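Local coordinates for putative uncharacterized protein (Pyrococcus furiosus, PDB 3VR0) that activates the archaeal proteasome, as a homologue of the proteasome assembly chaperones of the PAC2 family, at residues S67-H72 against D115-F120; D101-T106 against D128-F133; V159-L164 against I199-G204; V177-R182 against L228-K233; G187-A192 against S209-S214. All coordinates share one frame; numbering follows the deposited sequence.

Contact 1: residues S67-H72 against D115-F120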
# COMPACT_ATOMS: atom_id res chain seq x y z
N SER C 67 7.12 -4.69 14.76
CA SER C 67 6.04 -4.14 13.94
C SER C 67 5.81 -4.91 12.66
O SER C 67 6.75 -5.19 11.92
CB SER C 67 6.40 -2.72 13.54
OG SER C 67 5.29 -2.18 12.84
N PRO C 68 4.56 -5.21 12.36
CA PRO C 68 4.16 -5.85 11.10
C PRO C 68 4.26 -4.85 9.92
O PRO C 68 4.05 -5.26 8.78
CB PRO C 68 2.68 -6.26 11.36
CG PRO C 68 2.20 -5.06 12.39
CD PRO C 68 3.41 -5.05 13.30
N HIS C 69 4.59 -3.57 10.20
CA HIS C 69 4.88 -2.57 9.15
C HIS C 69 6.36 -2.52 8.82
O HIS C 69 6.74 -1.81 7.88
CB HIS C 69 4.43 -1.18 9.56
CG HIS C 69 2.94 -1.08 9.70
ND1 HIS C 69 2.11 -0.85 8.62
CD2 HIS C 69 2.12 -1.24 10.78
CE1 HIS C 69 0.85 -0.86 9.02
NE2 HIS C 69 0.83 -1.09 10.33
N PHE C 70 7.21 -3.24 9.57
CA PHE C 70 8.64 -3.29 9.24
C PHE C 70 8.83 -4.24 8.06
O PHE C 70 7.94 -5.04 7.77
CB PHE C 70 9.46 -3.81 10.43
CG PHE C 70 9.65 -2.79 11.55
CD1 PHE C 70 9.42 -1.43 11.33
CD2 PHE C 70 10.10 -3.21 12.81
CE1 PHE C 70 9.64 -0.47 12.38
CE2 PHE C 70 10.29 -2.27 13.88
CZ PHE C 70 10.06 -0.90 13.65
N MET C 71 9.98 -4.21 7.40
CA MET C 71 10.24 -5.17 6.31
C MET C 71 10.01 -6.62 6.78
O MET C 71 10.35 -7.01 7.93
CB MET C 71 11.66 -4.97 5.79
CG MET C 71 12.08 -5.94 4.68
SD MET C 71 11.03 -5.83 3.21
CE MET C 71 11.79 -7.29 2.46
N HIS C 72 9.44 -7.41 5.87
CA HIS C 72 8.98 -8.74 6.17
C HIS C 72 10.12 -9.75 6.15
O HIS C 72 10.15 -10.68 5.34
CB HIS C 72 7.85 -9.14 5.20
CG HIS C 72 8.16 -8.93 3.74
ND1 HIS C 72 7.99 -7.71 3.11
CD2 HIS C 72 8.61 -9.79 2.79
CE1 HIS C 72 8.31 -7.84 1.83
NE2 HIS C 72 8.70 -9.09 1.61
N ASP C 115 5.20 3.42 3.30
CA ASP C 115 4.06 3.11 4.21
C ASP C 115 3.94 4.22 5.28
O ASP C 115 4.38 4.02 6.46
CB ASP C 115 4.29 1.71 4.86
CG ASP C 115 3.17 1.30 5.84
OD1 ASP C 115 2.13 1.97 5.92
OD2 ASP C 115 3.32 0.26 6.53
N SER C 116 3.35 5.36 4.90
CA SER C 116 3.22 6.51 5.84
C SER C 116 2.40 6.17 7.06
O SER C 116 2.78 6.53 8.17
CB SER C 116 2.64 7.77 5.16
OG SER C 116 3.60 8.28 4.25
N TYR C 117 1.28 5.51 6.85
CA TYR C 117 0.44 5.06 7.94
C TYR C 117 1.26 4.28 9.01
O TYR C 117 1.05 4.46 10.19
CB TYR C 117 -0.72 4.17 7.42
CG TYR C 117 -1.67 3.83 8.58
CD1 TYR C 117 -2.65 4.73 8.95
CD2 TYR C 117 -1.52 2.65 9.35
CE1 TYR C 117 -3.49 4.50 10.01
CE2 TYR C 117 -2.41 2.39 10.45
CZ TYR C 117 -3.37 3.34 10.77
OH TYR C 117 -4.28 3.19 11.82
N GLY C 118 2.15 3.39 8.58
CA GLY C 118 2.93 2.58 9.50
C GLY C 118 3.87 3.42 10.37
O GLY C 118 4.04 3.13 11.54
N HIS C 119 4.45 4.47 9.80
CA HIS C 119 5.28 5.45 10.56
C HIS C 119 4.48 6.08 11.68
O HIS C 119 4.96 6.13 12.80
CB HIS C 119 5.83 6.54 9.64
CG HIS C 119 6.94 6.08 8.74
ND1 HIS C 119 8.27 6.26 9.05
CD2 HIS C 119 6.92 5.47 7.53
CE1 HIS C 119 9.02 5.75 8.09
NE2 HIS C 119 8.22 5.27 7.15
N PHE C 120 3.22 6.49 11.40
CA PHE C 120 2.43 7.13 12.41
C PHE C 120 2.08 6.13 13.50
O PHE C 120 2.06 6.49 14.67
CB PHE C 120 1.13 7.74 11.85
CG PHE C 120 1.35 9.03 11.08
CD1 PHE C 120 1.18 10.27 11.71
CD2 PHE C 120 1.76 9.00 9.75
CE1 PHE C 120 1.42 11.45 11.00
CE2 PHE C 120 2.00 10.16 9.05
CZ PHE C 120 1.83 11.39 9.67
O HOH W 1 5.07 -1.58 5.70

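Contact 2: residues D101-T106 against D128-F133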
# COMPACT_ATOMS: atom_id res chain seq x y z
N ASP C 101 16.49 11.52 34.35
CA ASP C 101 16.41 10.17 33.82
C ASP C 101 16.18 10.18 32.25
O ASP C 101 15.57 11.14 31.70
CB ASP C 101 15.21 9.48 34.45
CG ASP C 101 15.36 9.27 35.99
OD1 ASP C 101 16.49 9.33 36.54
OD2 ASP C 101 14.31 9.09 36.64
N LEU C 102 16.64 9.09 31.58
CA LEU C 102 16.52 8.96 30.13
C LEU C 102 15.85 7.68 29.72
O LEU C 102 16.03 6.64 30.37
CB LEU C 102 17.88 9.03 29.41
CG LEU C 102 18.68 10.29 29.82
CD1 LEU C 102 20.10 10.26 29.28
CD2 LEU C 102 17.92 11.58 29.41
N ILE C 103 15.07 7.78 28.63
CA ILE C 103 14.73 6.63 27.78
C ILE C 103 15.33 6.90 26.39
O ILE C 103 15.13 8.01 25.80
CB ILE C 103 13.18 6.46 27.65
CG1 ILE C 103 12.54 6.31 29.03
CG2 ILE C 103 12.79 5.26 26.66
CD1 ILE C 103 11.03 6.23 29.01
N ILE C 104 16.01 5.90 25.85
CA ILE C 104 16.66 6.04 24.59
C ILE C 104 16.19 4.90 23.70
O ILE C 104 16.23 3.76 24.09
CB ILE C 104 18.22 6.01 24.72
CG1 ILE C 104 18.71 7.09 25.68
CG2 ILE C 104 18.89 6.17 23.30
CD1 ILE C 104 20.16 6.85 26.20
N VAL C 105 15.69 5.24 22.51
CA VAL C 105 15.29 4.19 21.58
C VAL C 105 16.26 4.18 20.41
O VAL C 105 16.68 5.24 19.95
CB VAL C 105 13.82 4.38 21.04
CG1 VAL C 105 13.66 5.70 20.25
CG2 VAL C 105 13.38 3.21 20.19
N THR C 106 16.62 2.99 19.98
CA THR C 106 17.32 2.78 18.72
C THR C 106 16.80 1.46 18.10
O THR C 106 15.85 0.86 18.60
CB THR C 106 18.88 2.79 18.91
OG1 THR C 106 19.53 2.87 17.63
CG2 THR C 106 19.43 1.55 19.64
N ASP C 128 2.91 6.26 23.31
CA ASP C 128 2.01 5.75 24.36
C ASP C 128 2.86 5.08 25.45
O ASP C 128 2.55 5.14 26.62
CB ASP C 128 1.00 4.68 23.86
CG ASP C 128 -0.02 5.23 22.81
OD1 ASP C 128 -0.25 6.46 22.70
OD2 ASP C 128 -0.59 4.39 22.09
N PHE C 129 3.89 4.38 25.04
CA PHE C 129 4.69 3.63 25.96
C PHE C 129 5.49 4.58 26.90
O PHE C 129 5.49 4.43 28.10
CB PHE C 129 5.62 2.72 25.16
CG PHE C 129 6.57 1.93 26.02
CD1 PHE C 129 6.09 1.10 27.06
CD2 PHE C 129 7.94 2.07 25.84
CE1 PHE C 129 6.99 0.37 27.87
CE2 PHE C 129 8.86 1.33 26.64
CZ PHE C 129 8.39 0.49 27.66
N VAL C 130 6.14 5.58 26.31
CA VAL C 130 7.02 6.48 27.02
C VAL C 130 6.23 7.41 28.00
O VAL C 130 6.72 7.75 29.09
CB VAL C 130 7.88 7.12 25.91
CG1 VAL C 130 7.67 8.57 25.66
CG2 VAL C 130 9.26 6.50 25.77
N GLN C 131 5.01 7.78 27.62
CA GLN C 131 4.12 8.49 28.51
C GLN C 131 3.67 7.66 29.74
O GLN C 131 3.29 8.24 30.75
CB GLN C 131 2.88 9.00 27.77
CG GLN C 131 3.11 10.19 26.83
CD GLN C 131 1.78 10.65 26.21
OE1 GLN C 131 1.16 9.94 25.41
NE2 GLN C 131 1.33 11.81 26.61
N GLU C 132 3.72 6.34 29.68
CA GLU C 132 3.45 5.57 30.89
C GLU C 132 4.46 5.89 31.98
O GLU C 132 4.15 5.66 33.13
CB GLU C 132 3.42 4.07 30.63
CG GLU C 132 2.32 3.66 29.66
CD GLU C 132 2.35 2.19 29.39
OE1 GLU C 132 3.11 1.41 30.05
OE2 GLU C 132 1.57 1.79 28.51
N PHE C 133 5.63 6.44 31.64
CA PHE C 133 6.69 6.75 32.62
C PHE C 133 6.73 8.22 32.96
O PHE C 133 7.66 8.69 33.58
CB PHE C 133 8.04 6.22 32.14
CG PHE C 133 8.03 4.75 31.98
CD1 PHE C 133 8.25 3.91 33.09
CD2 PHE C 133 7.64 4.17 30.76
CE1 PHE C 133 8.14 2.50 32.95
CE2 PHE C 133 7.56 2.79 30.60
CZ PHE C 133 7.81 1.96 31.70

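Contact 3: residues V159-L164 against I199-G204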
# COMPACT_ATOMS: atom_id res chain seq x y z
N VAL C 159 12.30 23.18 17.28
CA VAL C 159 11.59 22.82 18.50
C VAL C 159 10.10 22.77 18.20
O VAL C 159 9.67 23.26 17.18
CB VAL C 159 11.79 23.96 19.58
CG1 VAL C 159 13.19 23.92 20.18
CG2 VAL C 159 11.61 25.30 18.92
N THR C 160 9.33 22.20 19.12
CA THR C 160 7.90 22.06 18.95
C THR C 160 7.13 23.30 19.36
O THR C 160 5.97 23.47 18.98
CB THR C 160 7.37 20.95 19.85
OG1 THR C 160 7.67 21.27 21.20
CG2 THR C 160 7.97 19.57 19.46
N HIS C 161 7.75 24.14 20.19
CA HIS C 161 7.10 25.36 20.69
C HIS C 161 8.13 26.51 20.71
O HIS C 161 9.32 26.29 21.01
CB HIS C 161 6.53 25.18 22.11
CG HIS C 161 5.54 24.06 22.25
ND1 HIS C 161 5.91 22.73 22.27
CD2 HIS C 161 4.19 24.08 22.41
CE1 HIS C 161 4.82 21.99 22.43
NE2 HIS C 161 3.77 22.78 22.52
N GLU C 162 7.66 27.71 20.38
CA GLU C 162 8.50 28.90 20.29
C GLU C 162 9.31 29.20 21.57
O GLU C 162 10.48 29.45 21.46
CB GLU C 162 7.66 30.12 19.90
CG GLU C 162 8.21 30.81 18.68
CD GLU C 162 7.85 32.31 18.61
OE1 GLU C 162 8.77 33.09 18.25
OE2 GLU C 162 6.69 32.70 18.90
N ASP C 163 8.70 29.12 22.75
CA ASP C 163 9.35 29.47 24.03
C ASP C 163 10.58 28.64 24.37
O ASP C 163 11.39 29.03 25.21
CB ASP C 163 8.36 29.49 25.20
CG ASP C 163 7.60 28.17 25.39
OD1 ASP C 163 7.07 27.64 24.40
OD2 ASP C 163 7.51 27.68 26.54
N LEU C 164 10.71 27.52 23.68
CA LEU C 164 11.75 26.56 23.95
C LEU C 164 13.03 26.94 23.25
O LEU C 164 14.08 26.35 23.53
CB LEU C 164 11.31 25.17 23.44
CG LEU C 164 10.22 24.45 24.23
CD1 LEU C 164 9.81 23.21 23.47
CD2 LEU C 164 10.72 24.09 25.65
N ILE C 199 3.72 14.44 16.49
CA ILE C 199 2.64 13.77 17.20
C ILE C 199 2.73 14.09 18.66
O ILE C 199 1.70 14.32 19.32
CB ILE C 199 2.68 12.24 16.98
CG1 ILE C 199 2.57 11.90 15.46
CG2 ILE C 199 1.50 11.58 17.75
CD1 ILE C 199 2.99 10.47 15.13
N GLY C 200 3.94 14.13 19.19
CA GLY C 200 4.08 14.45 20.62
C GLY C 200 3.43 15.77 20.96
O GLY C 200 2.71 15.91 21.96
N LYS C 201 3.64 16.75 20.09
CA LYS C 201 3.07 18.10 20.26
C LYS C 201 1.53 18.12 20.34
O LYS C 201 0.92 18.90 21.10
CB LYS C 201 3.56 18.92 19.09
CG LYS C 201 3.09 20.33 19.06
CD LYS C 201 3.57 20.91 17.75
CE LYS C 201 3.32 22.38 17.67
NZ LYS C 201 4.45 22.85 16.82
N LEU C 202 0.87 17.24 19.58
CA LEU C 202 -0.59 17.08 19.68
C LEU C 202 -1.02 16.57 21.04
O LEU C 202 -2.16 16.78 21.46
CB LEU C 202 -1.12 16.10 18.63
CG LEU C 202 -0.89 16.34 17.13
CD1 LEU C 202 -1.86 15.44 16.30
CD2 LEU C 202 -1.13 17.80 16.76
N ARG C 203 -0.14 15.83 21.71
CA ARG C 203 -0.49 15.25 23.01
C ARG C 203 -0.04 16.13 24.16
O ARG C 203 -0.22 15.76 25.28
CB ARG C 203 0.19 13.90 23.21
CG ARG C 203 -0.22 12.91 22.23
CD ARG C 203 0.62 11.69 22.43
NE ARG C 203 0.30 10.69 21.44
CZ ARG C 203 0.28 9.40 21.69
NH1 ARG C 203 0.53 8.96 22.93
NH2 ARG C 203 -0.01 8.54 20.72
N GLY C 204 0.58 17.27 23.88
CA GLY C 204 0.94 18.19 24.96
C GLY C 204 2.38 17.98 25.40
O GLY C 204 2.81 18.59 26.36

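Contact 4: residues V177-R182 against L228-K233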
# COMPACT_ATOMS: atom_id res chain seq x y z
N VAL C 177 30.17 22.80 19.42
CA VAL C 177 29.53 22.68 18.10
C VAL C 177 28.62 23.86 17.81
O VAL C 177 27.90 24.35 18.68
CB VAL C 177 28.76 21.34 17.92
CG1 VAL C 177 29.67 20.17 18.17
CG2 VAL C 177 27.52 21.29 18.80
N GLU C 178 28.69 24.32 16.57
CA GLU C 178 27.80 25.37 16.10
C GLU C 178 26.37 24.80 15.91
O GLU C 178 26.18 23.77 15.26
CB GLU C 178 28.34 25.97 14.80
CG GLU C 178 27.51 27.14 14.29
CD GLU C 178 27.99 27.70 12.97
OE1 GLU C 178 28.80 27.02 12.29
OE2 GLU C 178 27.55 28.81 12.62
N VAL C 179 25.38 25.48 16.50
CA VAL C 179 24.00 25.06 16.43
C VAL C 179 23.20 26.14 15.72
O VAL C 179 23.01 27.23 16.27
CB VAL C 179 23.37 24.81 17.85
CG1 VAL C 179 21.85 24.59 17.76
CG2 VAL C 179 24.04 23.63 18.56
N ILE C 180 22.74 25.82 14.51
CA ILE C 180 21.94 26.74 13.72
C ILE C 180 20.47 26.53 13.99
O ILE C 180 19.98 25.42 13.84
CB ILE C 180 22.17 26.54 12.20
CG1 ILE C 180 23.66 26.68 11.87
CG2 ILE C 180 21.29 27.50 11.36
CD1 ILE C 180 24.33 27.86 12.57
N TRP C 181 19.78 27.60 14.39
CA TRP C 181 18.34 27.62 14.55
C TRP C 181 17.61 27.77 13.20
O TRP C 181 17.56 28.88 12.65
CB TRP C 181 17.96 28.70 15.59
CG TRP C 181 18.42 28.23 16.94
CD1 TRP C 181 19.67 28.41 17.51
CD2 TRP C 181 17.69 27.39 17.85
NE1 TRP C 181 19.72 27.77 18.72
CE2 TRP C 181 18.53 27.14 18.95
CE3 TRP C 181 16.39 26.85 17.84
CZ2 TRP C 181 18.11 26.36 20.04
CZ3 TRP C 181 15.98 26.09 18.93
CH2 TRP C 181 16.84 25.85 20.01
N ARG C 182 17.03 26.66 12.70
CA ARG C 182 16.60 26.51 11.28
C ARG C 182 15.66 27.56 10.82
O ARG C 182 14.69 27.86 11.50
CB ARG C 182 15.90 25.17 11.05
CG ARG C 182 16.78 23.99 11.27
CD ARG C 182 15.98 22.75 11.12
NE ARG C 182 15.63 22.52 9.73
CZ ARG C 182 15.58 21.32 9.18
NH1 ARG C 182 15.84 20.23 9.91
NH2 ARG C 182 15.24 21.20 7.90
N LEU C 228 25.70 14.51 19.28
CA LEU C 228 25.71 13.97 20.63
C LEU C 228 26.38 14.92 21.65
O LEU C 228 26.02 14.89 22.84
CB LEU C 228 26.42 12.62 20.66
CG LEU C 228 26.28 11.98 22.04
CD1 LEU C 228 24.76 11.80 22.40
CD2 LEU C 228 27.02 10.70 22.07
N SER C 229 27.34 15.75 21.17
CA SER C 229 27.89 16.86 21.97
C SER C 229 26.82 17.89 22.28
O SER C 229 26.73 18.45 23.40
CB SER C 229 29.08 17.53 21.24
OG SER C 229 30.10 16.57 20.98
N ALA C 230 25.98 18.17 21.28
CA ALA C 230 24.92 19.13 21.55
C ALA C 230 23.92 18.55 22.55
O ALA C 230 23.53 19.24 23.48
CB ALA C 230 24.22 19.57 20.26
N VAL C 231 23.51 17.30 22.34
CA VAL C 231 22.54 16.65 23.22
C VAL C 231 23.11 16.48 24.67
O VAL C 231 22.50 16.93 25.60
CB VAL C 231 22.13 15.28 22.69
CG1 VAL C 231 21.30 14.51 23.77
CG2 VAL C 231 21.42 15.41 21.35
N THR C 232 24.27 15.84 24.83
CA THR C 232 24.88 15.73 26.17
C THR C 232 25.07 17.10 26.83
O THR C 232 24.77 17.30 28.01
CB THR C 232 26.17 14.96 26.18
OG1 THR C 232 27.10 15.55 25.27
CG2 THR C 232 25.92 13.47 25.84
N LYS C 233 25.42 18.09 26.03
CA LYS C 233 25.48 19.45 26.58
C LYS C 233 24.14 19.93 27.13
O LYS C 233 24.08 20.49 28.24
CB LYS C 233 26.09 20.41 25.55
CG LYS C 233 25.65 21.86 25.62
CD LYS C 233 25.97 22.54 26.95
CE LYS C 233 27.43 22.83 27.13
NZ LYS C 233 27.50 24.21 27.75

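Contact 5: residues G187-A192 against S209-S214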
# COMPACT_ATOMS: atom_id res chain seq x y z
N GLY C 187 10.72 23.38 4.84
CA GLY C 187 11.62 22.19 4.81
C GLY C 187 11.02 21.03 5.65
O GLY C 187 10.03 21.23 6.36
N ALA C 188 11.58 19.83 5.54
CA ALA C 188 10.91 18.66 6.13
C ALA C 188 11.82 17.82 6.99
O ALA C 188 13.01 17.70 6.68
CB ALA C 188 10.29 17.77 5.03
N ILE C 189 11.27 17.24 8.06
CA ILE C 189 12.01 16.20 8.79
C ILE C 189 11.24 14.91 8.67
O ILE C 189 10.11 14.81 9.14
CB ILE C 189 12.25 16.53 10.30
CG1 ILE C 189 12.81 17.95 10.45
CG2 ILE C 189 13.18 15.40 10.97
CD1 ILE C 189 13.04 18.40 11.96
N VAL C 190 11.84 13.92 8.04
CA VAL C 190 11.13 12.72 7.60
C VAL C 190 11.31 11.57 8.60
O VAL C 190 12.44 11.32 9.03
CB VAL C 190 11.67 12.27 6.19
CG1 VAL C 190 11.14 10.88 5.79
CG2 VAL C 190 11.32 13.36 5.08
N GLY C 191 10.23 10.86 8.94
CA GLY C 191 10.33 9.68 9.82
C GLY C 191 10.31 10.04 11.32
O GLY C 191 9.87 11.09 11.67
N ALA C 192 10.81 9.15 12.17
CA ALA C 192 10.67 9.29 13.63
C ALA C 192 11.31 10.55 14.19
O ALA C 192 10.72 11.20 15.06
CB ALA C 192 11.17 8.05 14.34
N SER C 209 14.52 18.82 17.86
CA SER C 209 15.16 18.03 16.88
C SER C 209 16.57 18.57 16.67
O SER C 209 16.76 19.75 16.44
CB SER C 209 14.42 18.22 15.54
OG SER C 209 15.26 17.73 14.50
N LEU C 210 17.56 17.71 16.67
CA LEU C 210 18.89 18.15 16.36
C LEU C 210 19.40 17.28 15.25
O LEU C 210 19.53 16.07 15.43
CB LEU C 210 19.80 18.04 17.61
CG LEU C 210 19.33 18.93 18.74
CD1 LEU C 210 19.98 18.51 20.10
CD2 LEU C 210 19.63 20.38 18.42
N LEU C 211 19.68 17.89 14.10
CA LEU C 211 20.14 17.15 12.94
C LEU C 211 21.49 17.68 12.47
O LEU C 211 21.67 18.89 12.33
CB LEU C 211 19.12 17.27 11.78
CG LEU C 211 17.68 16.78 11.95
CD1 LEU C 211 16.91 17.07 10.69
CD2 LEU C 211 17.69 15.29 12.17
N GLY C 212 22.40 16.76 12.20
CA GLY C 212 23.72 17.12 11.81
C GLY C 212 23.93 16.98 10.32
O GLY C 212 23.49 16.00 9.70
N GLU C 213 24.67 17.95 9.77
CA GLU C 213 25.06 17.92 8.37
C GLU C 213 25.90 16.71 8.08
O GLU C 213 26.84 16.41 8.81
CB GLU C 213 25.81 19.19 7.97
CG GLU C 213 24.92 20.39 7.87
CD GLU C 213 25.71 21.68 7.67
OE1 GLU C 213 26.92 21.71 8.05
OE2 GLU C 213 25.13 22.66 7.14
N SER C 214 25.56 16.01 7.01
CA SER C 214 26.19 14.76 6.65
C SER C 214 26.11 14.57 5.14
O SER C 214 25.17 15.05 4.50
CB SER C 214 25.45 13.61 7.31
OG SER C 214 26.11 12.39 7.01

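Contact 1: residues S67-H72 against D115-F120
The gold site and the N-terminal end of helix 116-131 meet where His69 hydrogen-bonds Asp115. His69 sits inside a type I beta turn running from Ser67 to Phe70, and its backbone N is fixed by Ser67 OG in an ST turn. Its ND1 donates to Asp115 OD2 over 2.7 Å, on the syn lone pair, with the carboxylate and imidazole planes 47° apart. Asp115 is the N-cap of the helix and divides its work: OD1 accepts from Gly118 N from above the carboxylate plane at 3.0 Å, while OD2 serves the histidine. CG of Asp115 stands anti to its backbone N (chi1 179°), which turns the carboxylate toward both donors. Gly118 suits its place because CA lies over one imidazole face, 3.8 Å from the ring centroid in a CH-pi contact, where a CB would clash. A water donates to both His69 O and Asp115 OD2. Glu121 is the other protein residue at the gold ion. A leucine in place of His69 would probably leave Asp115 OD2 without its N-H partner and the gold ion without its imidazole ligand. The bond at ND1 fixes the ring's rotation, and the carboxylate probably makes the imidazole a stronger electron donor toward gold.

Contact 2: residues D101-T106 against D128-F133
Apolar packing alone joins strand 102-107 to residues 128-133, the C-terminal part of helix 116-131 and the chain that follows as far as Phe133, and Ile103 supplies the strand's share. Both its branches converge on one valine methyl: CD1 reaches Val130 CG2 at 3.7 Å, and CG2 of Ile103 meets the same Val130 methyl at 3.8 Å. The two side chains run antiparallel alongside one another. With CG1 beside the backbone N (chi1 -57°) and the chain extended at chi2, CD1 is carried out as far as the helix. A beta-branched residue fits here, since it favours strand geometry and offers two contact points.

The aromatic contribution is slighter. Phe133 CD2 lies 4.3 Å from Ile103 CD1, and the ring is approached obliquely. Within the helical segment, Phe129 CE1 stands at the edge of the Phe133 ring, in its plane.

Backbone polar bonds stay within each element's own surroundings: Phe133 N donates to Val130 O over 3.1 Å, and Ile103 pairs through its backbone with Ile34 and Ile36 of the adjoining strand. Phe89 and Pro33 also touch Ile103, enclosing it among hydrophobic neighbours. Such a helix laid on a sheet and held by buried aliphatic and aromatic side chains is the layered packing of an alpha/beta fold, here that of the PAC2 family.

Contact 3: residues V159-L164 against I199-G204
Lys201, on the last turn of helix 192-202, ties that helix to the loop after strand 155-159, and the helix then ends in a Schellman motif at Gly204. The tight part is polar. NZ of Lys201 donates to the backbone carbonyl Thr160 O over 2.7 Å, tilted 20° from the carbonyl plane. CG anti to the backbone N (chi1 180°) and an extended chain as far as CE bring the ammonium across to the loop, and a lysine suits the place because its long stem can span the gap from helix to loop and deliver a charged donor at its end. The same ammonium also bonds Val82 O of the third subunit, so one charge serves a bond within the chain and another across the interface.

The apolar part is looser: Thr160 CB and Lys201 CD are 4.3 Å apart, and His161 CE1 comes no nearer than 4.1 Å to Lys201 CG, obliquely to its ring. His161 is only partly exposed, whereas Gly204 lies at the surface. At the backbone angles of Gly204 (phi 96°) a CB would jam against the preceding carbonyl O, which calls for glycine. Replacing Lys201 by an alanine would probably leave Thr160 O, and Val82 O of the third subunit, without this ammonium donor.

Thr160 is braced in turn by Gly207, whose N bonds its hydroxyl, and Thr160 OG1 and His161 ND1 share a short hydrogen bond of 2.5 Å.

Contact 4: residues V177-R182 against L228-K233
Val177 meets helix 221-235 with both its methyls: CG1 lies 4.1 Å from Ser229 CB and CG2 lies 4.0 Å from Ala230 CB. The two methyls thus reach consecutive helix residues, and Ala230 is the smaller partner, its single methyl letting the chains approach to 6.8 Å between the CA atoms of Val177 and Ala230. CG1 of Val177 lies beside the backbone N, anti to the carbonyl carbon (chi1 -56°), which puts CG2 between the N and the carbonyl carbon and sets the two methyls toward the two residues. Two residues on, Val179 CG2 reaches the same alanine methyl more distantly, at 4.4 Å. Alternate residues of the extended chain therefore face the helix.

Outward from these methyls, Ser229 OG is hydrogen-bonded to Lys225 O one turn back, and it is the CB that meets the valine. The helix backbone itself has a doubly used carbonyl here: Leu228 O receives both the backbone N of Thr232 at 2.8 Å and its OG1 at 2.7 Å. Val179 is backed by Ala157.

Strand 179-181 forms the outermost strand of the mixed sheet within this chain, next to strand 155-159, whose residues bond Glu178 and Ile180. Helix 221-235 packs against residues leading into this edge strand, and Leu172 of helix 164-172 touches both Val179 and Lys233.

Contact 5: residues G187-A192 against S209-S214
Ile189 is the residue of strand 188-190 that reaches strand 206-214. Together with Ala188 before it and Val190 after it, Ile189 pairs with an antiparallel strand of the third subunit, where Ala188 and Val190 both pack on Gln73 of that subunit. Ile189 sends its branches to two partners. CD1 touches Ser209 OG at 3.4 Å and Ser209 CB at 3.8 Å, while CG2 meets Leu211 CD1 at 4.1 Å. With CG1 beside the backbone N (chi1 -49°) and chi2 extended, CD1 is carried to the serine, and the other branch is left for the leucine. Isoleucine suits this place because its two arms can span two residues that lie on one side of the facing strand. Small Ser209 admits the methyl end closely, and Leu211 fills the neighbouring position; Arg182 touches both Ile189 and Leu211. Gly191 follows as the N-cap of helix 192-202, its positive phi (84°) favouring glycine. The two strands share no hydrogen bonds; their CA atoms come no closer than 8.9 Å. This is a short strand that pairs with a neighbouring subunit, packed through its side chains on the main sheet of the PAC2 fold.

How the contacts relate
Contacts 2 and 5 are buried and apolar, each led by an isoleucine: in contact 2 a strand meets a helix, in contact 5 two strands face each other. Contacts 1, 3 and 4 are only partly buried. Contacts 1 and 3 rely on polar bonds from a histidine and a lysine, whereas contact 4 uses valine methyls. Contacts 1 and 2 lie at the two ends of helix 116-131. Asp128 of contact 2 makes a salt bridge to Arg203 of contact 3, Asp128 OD1 to Arg203 NH1 being 2.6 Å long, and Gln131 probably a hydrogen bond. Contact 5 is nested within the loop closed by contact 4, and Val231 packs on Leu210 between them. All but contact 2 touch the third subunit.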